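Local coordinates for protein pyridoxamine 5'-phosphate oxidase-related, FMN-binding (Mycobacterium smegmatis, PDB 3F7E) that is probably a coenzyme F420-dependent reductase of the pyridoxamine 5'-phosphate oxidase-like family, acting on CH-CH groups of its substrates, at residues Glu9-Glu13 with Arg14-Gly18. Sequence-based numbering, arbitrary orientation. Where two conformers were deposited one is given.
Sequences ESLLE and RPLYG
The carboxyl end of the short helix 9-13, and the loop that carries the chain from it into strand 18-23 of the antiparallel sheet, fold against each other through Leu-11, Arg-14 and Leu-16. The helix is weakly bonded, and across the junction Arg-14 N gives Leu-11 O a weak hydrogen bond of 3.5 Å (N-H...O 155°). Past this point the chain extends and bends at Pro-15, the centre of an inverse gamma turn in which Leu-16 N gives a weak bond to Arg-14 O at 2.8 Å.

Arg-14 turns back across the side of the helix. CG stands anti to the carbonyl carbon (chi1 -69°), which sets the methylenes beside the carbonyl of Ser-10, with CG 3.2 Å from Ser-10 O; the bend at chi3 (62°) then brings the guanidinium over Leu-16 CD1, with Leu-11 CD2 beside NH2. Leu-16 CD1 lies over the centre of one guanidinium face, 4.1 Å above its plane, whereas Leu-11 CD2 approaches obliquely, 4.0 Å from Arg-14 NH2. The two methyls also touch each other, Leu-11 CD2 to Leu-16 CD1 at 3.8 Å, and the leucines lean on the sheet through Leu-77 and Val-67 respectively.

At the in-plane edge of the guanidinium, a water accepts from Arg-14 NH2 at 3.3 Å; its further link to Ser-10 OG, at 3.1 Å, holds for one of two serine conformers and is less certain. The stronger partner of NH2 is the salt-bridged OD1 of Asp-69, while Arg-14 O accepts a hydrogen bond from Arg-101 NH2. With Leu-16 CD1 against one guanidinium face and polar partners for NH2, the arginine spans apolar and hydrated surroundings, and the carboxylate of Asp-69 would be expected to offset its positive charge.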
loop_
_atom_site.group_PDB
_atom_site.type_symbol
_atom_site.label_atom_id
_atom_site.label_comp_id
_atom_site.label_asym_id
_atom_site.label_seq_id
_atom_site.Cartn_x
_atom_site.Cartn_y
_atom_site.Cartn_z
ATOM N N GLU A 9 3.794 16.877 -5.949
ATOM C CA GLU A 9 4.835 16.205 -6.694
ATOM C C GLU A 9 6.079 16.008 -5.821
ATOM O O GLU A 9 6.837 15.068 -6.031
ATOM C CB GLU A 9 5.176 16.950 -7.989
ATOM C CG GLU A 9 6.017 16.136 -8.945
ATOM C CD GLU A 9 6.077 16.648 -10.378
ATOM O OE1 GLU A 9 6.842 16.065 -11.141
ATOM O OE2 GLU A 9 5.409 17.655 -10.721
ATOM N N SER A 10 6.255 16.897 -4.840
ATOM C CA SER A 10 7.344 16.791 -3.890
ATOM C C SER A 10 7.426 15.426 -3.202
ATOM O O SER A 10 8.536 14.962 -2.908
ATOM C CB SER A 10 7.212 17.897 -2.847
ATOM O OG SER A 10 5.889 17.954 -2.355
ATOM N N LEU A 11 6.273 14.794 -2.933
ATOM C CA LEU A 11 6.227 13.471 -2.288
ATOM C C LEU A 11 6.851 12.440 -3.200
ATOM O O LEU A 11 7.543 11.557 -2.720
ATOM C CB LEU A 11 4.805 13.040 -1.879
ATOM C CG LEU A 11 4.241 13.651 -0.600
ATOM C CD1 LEU A 11 2.771 13.314 -0.490
ATOM C CD2 LEU A 11 5.026 13.140 0.612
ATOM N N LEU A 12 6.661 12.579 -4.512
ATOM C CA LEU A 12 7.227 11.632 -5.462
ATOM C C LEU A 12 8.705 11.857 -5.691
ATOM O O LEU A 12 9.377 10.980 -6.218
ATOM C CB LEU A 12 6.492 11.702 -6.791
ATOM C CG LEU A 12 5.009 11.349 -6.722
ATOM C CD1 LEU A 12 4.395 11.493 -8.112
ATOM C CD2 LEU A 12 4.778 9.914 -6.196
ATOM N N GLU A 13 9.205 13.052 -5.339
ATOM C CA GLU A 13 10.637 13.339 -5.481
ATOM C C GLU A 13 11.498 12.873 -4.311
ATOM O O GLU A 13 12.733 12.882 -4.365
ATOM C CB GLU A 13 10.838 14.845 -5.720
ATOM C CG GLU A 13 10.303 15.251 -7.106
ATOM C CD GLU A 13 10.441 16.740 -7.410
ATOM O OE1 GLU A 13 10.820 17.504 -6.516
ATOM O OE2 GLU A 13 10.161 17.154 -8.554
ATOM N N ARG A 14 10.832 12.484 -3.237
ATOM C CA ARG A 14 11.510 12.082 -2.016
ATOM C C ARG A 14 11.779 10.577 -1.978
ATOM O O ARG A 14 11.016 9.785 -2.573
ATOM C CB ARG A 14 10.678 12.497 -0.800
ATOM C CG ARG A 14 10.641 14.025 -0.630
ATOM C CD ARG A 14 9.634 14.472 0.403
ATOM N NE ARG A 14 9.938 13.968 1.744
ATOM C CZ ARG A 14 9.143 14.112 2.806
ATOM N NH1 ARG A 14 9.488 13.597 3.991
ATOM N NH2 ARG A 14 7.992 14.770 2.690
ATOM N N PRO A 15 12.850 10.169 -1.255
ATOM C CA PRO A 15 13.159 8.732 -1.103
ATOM C C PRO A 15 12.263 8.080 -0.038
ATOM O O PRO A 15 12.738 7.671 1.046
ATOM C CB PRO A 15 14.645 8.742 -0.707
ATOM C CG PRO A 15 14.823 10.050 0.046
ATOM C CD PRO A 15 13.872 11.043 -0.620
ATOM N N LEU A 16 10.973 7.985 -0.366
ATOM C CA LEU A 16 9.989 7.369 0.504
ATOM C C LEU A 16 9.553 6.033 -0.087
ATOM O O LEU A 16 9.580 5.844 -1.303
ATOM C CB LEU A 16 8.756 8.271 0.640
ATOM C CG LEU A 16 9.039 9.674 1.207
ATOM C CD1 LEU A 16 7.731 10.493 1.203
ATOM C CD2 LEU A 16 9.672 9.602 2.600
ATOM N N TYR A 17 9.109 5.099 0.750
ATOM C CA TYR A 17 8.526 3.882 0.195
ATOM C C TYR A 17 7.178 4.144 -0.446
ATOM O O TYR A 17 6.357 4.909 0.055
ATOM C CB TYR A 17 8.366 2.822 1.277
ATOM C CG TYR A 17 9.663 2.176 1.644
ATOM C CD1 TYR A 17 10.407 2.654 2.729
ATOM C CD2 TYR A 17 10.145 1.083 0.920
ATOM C CE1 TYR A 17 11.599 2.062 3.080
ATOM C CE2 TYR A 17 11.344 0.476 1.255
ATOM C CZ TYR A 17 12.072 0.982 2.332
ATOM O OH TYR A 17 13.260 0.387 2.698
ATOM N N GLY A 18 6.954 3.502 -1.585
ATOM C CA GLY A 18 5.638 3.463 -2.179
ATOM C C GLY A 18 5.044 2.069 -2.052
ATOM O O GLY A 18 5.716 1.086 -2.327
HETATM O O HOH W 1 6.602 16.639 0.390
#